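Local atomic coordinates of type III effector HopA1 (Pseudomonas syringae pv. tomato str. DC3000, PDB entry 4RSX), a protein that is a type III effector, presumably delivered by this plant pathogen into host cells, with a molecular action not established here. Residues A[50-55]-A[95-100]. Numbering follows the deposited sequence.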
ATOM      1  N   GLU A  50     -19.915  -4.342 -10.456  1.00 20.43           N
ATOM      2  CA  GLU A  50     -20.419  -3.377  -9.477  1.00 22.81           C
ATOM      3  C   GLU A  50     -19.279  -2.440  -9.042  1.00 21.65           C
ATOM      4  O   GLU A  50     -19.476  -1.235  -8.837  1.00 20.62           O
ATOM      5  CB  GLU A  50     -21.020  -4.119  -8.265  1.00 22.39           C
ATOM      6  CG  GLU A  50     -21.573  -3.206  -7.156  1.00 29.83           C
ATOM      7  CD  GLU A  50     -21.828  -3.949  -5.833  1.00 39.53           C
ATOM      8  OE1 GLU A  50     -21.491  -5.152  -5.737  1.00 39.66           O
ATOM      9  OE2 GLU A  50     -22.357  -3.326  -4.879  1.00 45.54           O
ATOM     10  N   PHE A  51     -18.081  -3.003  -8.927  1.00 16.06           N
ATOM     11  CA  PHE A  51     -16.911  -2.224  -8.542  1.00 17.74           C
ATOM     12  C   PHE A  51     -16.618  -1.136  -9.584  1.00 19.10           C
ATOM     13  O   PHE A  51     -16.508   0.048  -9.251  1.00 18.41           O
ATOM     14  CB  PHE A  51     -15.698  -3.147  -8.362  1.00 16.96           C
ATOM     15  CG  PHE A  51     -14.491  -2.448  -7.822  1.00 16.11           C
ATOM     16  CD1 PHE A  51     -14.285  -2.361  -6.448  1.00 15.47           C
ATOM     17  CD2 PHE A  51     -13.573  -1.855  -8.676  1.00 17.09           C
ATOM     18  CE1 PHE A  51     -13.182  -1.698  -5.937  1.00 16.90           C
ATOM     19  CE2 PHE A  51     -12.457  -1.192  -8.169  1.00 18.10           C
ATOM     20  CZ  PHE A  51     -12.264  -1.108  -6.800  1.00 16.96           C
ATOM     21  N   LEU A  52     -16.505  -1.533 -10.850  1.00 20.71           N
ATOM     22  CA  LEU A  52     -16.268  -0.561 -11.922  1.00 19.10           C
ATOM     23  C   LEU A  52     -17.370   0.489 -11.984  1.00 19.45           C
ATOM     24  O   LEU A  52     -17.099   1.679 -12.151  1.00 16.42           O
ATOM     25  CB  LEU A  52     -16.122  -1.262 -13.273  1.00 17.44           C
ATOM     26  CG  LEU A  52     -14.932  -2.208 -13.327  1.00 18.52           C
ATOM     27  CD1 LEU A  52     -14.777  -2.778 -14.709  1.00 22.62           C
ATOM     28  CD2 LEU A  52     -13.667  -1.477 -12.894  1.00 18.12           C
ATOM     29  N   HIS A  53     -18.620   0.062 -11.828  1.00 25.48           N
ATOM     30  CA  HIS A  53     -19.719   1.022 -11.887  1.00 29.51           C
ATOM     31  C   HIS A  53     -19.681   2.020 -10.733  1.00 23.94           C
ATOM     32  O   HIS A  53     -20.139   3.156 -10.870  1.00 26.53           O
ATOM     33  CB  HIS A  53     -21.083   0.320 -12.006  1.00 29.24           C
ATOM     34  CG  HIS A  53     -21.438  -0.027 -13.420  1.00 45.71           C
ATOM     35  ND1 HIS A  53     -22.085   0.854 -14.261  1.00 52.06           N
ATOM     36  CD2 HIS A  53     -21.195  -1.142 -14.154  1.00 47.83           C
ATOM     37  CE1 HIS A  53     -22.242   0.289 -15.448  1.00 60.43           C
ATOM     38  NE2 HIS A  53     -21.711  -0.919 -15.410  1.00 54.34           N
ATOM     39  N   THR A  54     -19.113   1.603  -9.607  1.00 18.04           N
ATOM     40  CA  THR A  54     -19.026   2.476  -8.442  1.00 21.70           C
ATOM     41  C   THR A  54     -17.941   3.514  -8.656  1.00 20.20           C
ATOM     42  O   THR A  54     -18.119   4.678  -8.304  1.00 21.08           O
ATOM     43  CB  THR A  54     -18.708   1.671  -7.184  1.00 22.90           C
ATOM     44  OG1 THR A  54     -19.771   0.740  -6.954  1.00 26.97           O
ATOM     45  CG2 THR A  54     -18.559   2.592  -5.971  1.00 21.67           C
ATOM     46  N   LEU A  55     -16.816   3.074  -9.223  1.00 17.89           N
ATOM     47  CA  LEU A  55     -15.741   3.987  -9.605  1.00 23.07           C
ATOM     48  C   LEU A  55     -16.312   5.128 -10.454  1.00 24.26           C
ATOM     49  O   LEU A  55     -16.103   6.303 -10.141  1.00 20.26           O
ATOM     50  CB  LEU A  55     -14.640   3.248 -10.375  1.00 19.40           C
ATOM     51  CG  LEU A  55     -13.727   2.266  -9.632  1.00 21.15           C
ATOM     52  CD1 LEU A  55     -12.596   1.764 -10.538  1.00 20.01           C
ATOM     53  CD2 LEU A  55     -13.154   2.893  -8.364  1.00 18.66           C
ATOM     54  N   PHE A  95      -5.852  -3.314 -13.614  1.00 19.44           N
ATOM     55  CA  PHE A  95      -4.894  -2.266 -13.290  1.00 19.73           C
ATOM     56  C   PHE A  95      -5.313  -1.460 -12.063  1.00 22.27           C
ATOM     57  O   PHE A  95      -6.416  -1.642 -11.542  1.00 17.97           O
ATOM     58  CB  PHE A  95      -4.660  -1.354 -14.501  1.00 27.50           C
ATOM     59  CG  PHE A  95      -3.756  -1.962 -15.559  1.00 29.02           C
ATOM     60  CD1 PHE A  95      -3.166  -3.211 -15.361  1.00 30.93           C
ATOM     61  CD2 PHE A  95      -3.489  -1.278 -16.740  1.00 29.83           C
ATOM     62  CE1 PHE A  95      -2.329  -3.780 -16.329  1.00 31.32           C
ATOM     63  CE2 PHE A  95      -2.650  -1.834 -17.715  1.00 35.83           C
ATOM     64  CZ  PHE A  95      -2.072  -3.090 -17.505  1.00 34.48           C
ATOM     65  N   PHE A  96      -4.427  -0.577 -11.603  1.00 23.24           N
ATOM     66  CA  PHE A  96      -4.728   0.291 -10.462  1.00 21.51           C
ATOM     67  C   PHE A  96      -5.547   1.521 -10.842  1.00 20.69           C
ATOM     68  O   PHE A  96      -5.386   2.068 -11.931  1.00 22.59           O
ATOM     69  CB  PHE A  96      -3.436   0.783  -9.817  1.00 18.26           C
ATOM     70  CG  PHE A  96      -2.836  -0.185  -8.855  1.00 19.21           C
ATOM     71  CD1 PHE A  96      -3.332  -0.293  -7.560  1.00 16.55           C
ATOM     72  CD2 PHE A  96      -1.768  -0.981  -9.236  1.00 20.72           C
ATOM     73  CE1 PHE A  96      -2.773  -1.183  -6.667  1.00 20.55           C
ATOM     74  CE2 PHE A  96      -1.205  -1.883  -8.350  1.00 23.48           C
ATOM     75  CZ  PHE A  96      -1.705  -1.983  -7.062  1.00 22.81           C
ATOM     76  N   TYR A  97      -6.396   1.968  -9.922  1.00 13.24           N
ATOM     77  CA  TYR A  97      -7.065   3.256 -10.052  1.00 13.30           C
ATOM     78  C   TYR A  97      -6.667   4.145  -8.878  1.00 13.04           C
ATOM     79  O   TYR A  97      -6.505   3.669  -7.752  1.00 12.31           O
ATOM     80  CB  TYR A  97      -8.579   3.064 -10.058  1.00 13.95           C
ATOM     81  CG  TYR A  97      -9.093   2.271 -11.236  1.00 14.12           C
ATOM     82  CD1 TYR A  97      -9.626   2.913 -12.339  1.00 17.00           C
ATOM     83  CD2 TYR A  97      -9.053   0.881 -11.244  1.00 14.90           C
ATOM     84  CE1 TYR A  97     -10.113   2.202 -13.426  1.00 18.54           C
ATOM     85  CE2 TYR A  97      -9.524   0.153 -12.332  1.00 15.13           C
ATOM     86  CZ  TYR A  97     -10.054   0.829 -13.421  1.00 20.26           C
ATOM     87  OH  TYR A  97     -10.534   0.144 -14.513  1.00 17.08           O
ATOM     88  N   ARG A  98      -6.496   5.434  -9.121  1.00 16.82           N
ATOM     89  CA  ARG A  98      -6.291   6.325  -7.993  1.00 18.59           C
ATOM     90  C   ARG A  98      -7.541   7.123  -7.741  1.00 18.41           C
ATOM     91  O   ARG A  98      -8.308   7.419  -8.664  1.00 18.69           O
ATOM     92  CB  ARG A  98      -5.068   7.238  -8.150  1.00 20.65           C
ATOM     93  CG  ARG A  98      -4.959   7.942  -9.477  1.00 32.78           C
ATOM     94  CD  ARG A  98      -3.770   8.902  -9.471  1.00 40.21           C
ATOM     95  NE  ARG A  98      -2.533   8.261  -9.023  1.00 41.73           N
ATOM     96  CZ  ARG A  98      -1.469   8.928  -8.583  1.00 40.08           C
ATOM     97  NH1 ARG A  98      -1.500  10.252  -8.528  1.00 35.67           N
ATOM     98  NH2 ARG A  98      -0.379   8.275  -8.195  1.00 36.31           N
ATOM     99  N   ILE A  99      -7.753   7.420  -6.467  1.00 13.87           N
ATOM    100  CA  ILE A  99      -8.852   8.245  -6.016  1.00 13.58           C
ATOM    101  C   ILE A  99      -8.232   9.541  -5.530  1.00 14.91           C
ATOM    102  O   ILE A  99      -7.452   9.534  -4.576  1.00 13.74           O
ATOM    103  CB  ILE A  99      -9.526   7.578  -4.826  1.00 14.17           C
ATOM    104  CG1 ILE A  99      -9.921   6.142  -5.190  1.00 15.36           C
ATOM    105  CG2 ILE A  99     -10.716   8.403  -4.347  1.00 12.23           C
ATOM    106  CD1 ILE A  99     -10.268   5.273  -3.967  1.00 13.64           C
ATOM    107  N   ILE A 100      -8.564  10.651  -6.179  1.00 17.55           N
ATOM    108  CA  ILE A 100      -7.925  11.926  -5.874  1.00 19.18           C
ATOM    109  C   ILE A 100      -8.954  13.006  -5.560  1.00 21.00           C
ATOM    110  O   ILE A 100     -10.080  12.973  -6.077  1.00 22.12           O
ATOM    111  CB  ILE A 100      -7.045  12.416  -7.050  1.00 22.67           C
ATOM    112  CG1 ILE A 100      -7.917  12.895  -8.208  1.00 23.40           C
ATOM    113  CG2 ILE A 100      -6.119  11.308  -7.528  1.00 24.45           C
ATOM    114  CD1 ILE A 100      -7.122  13.220  -9.448  1.00 30.14           C
TER
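On the helix whose L52 and L55 pack against Y97, the carbonyl oxygen of E50 is gripped twice by T54, from opposite faces of its plane: T54 N lies 3.0 Å from E50 O, and T54 OG1 donates to the same oxygen at 2.7 Å. The T54 hydroxyl thus donates its proton within its own helix, while the apolar flank meets strand 96-101. There L55 sets one methyl over the phenol ring, with CD1 3.5 Å from the centroid of Y97 and 8° off the ring normal, a CH-pi contact over the ring centre. The L55 branch reaches this spot because CG lies anti to the carbonyl carbon (chi1 -71°) and CD1 extends the chain. One turn earlier, L52 CD2 approaches the phenol end obliquely, 3.9 Å from Y97 OH. That hydroxyl is hydrogen-bonded to the backbone carbonyl of A92, and L82 and Y85 of helix 82-88 also touch Y97. The contact therefore joins helix 45-58 to the second strand of the antiparallel sheet in this C-terminal part of HopA1. No hydrogen bond crosses between the segments; dispersion and CH-pi attraction join them, and the tyrosine's polar end is satisfied elsewhere.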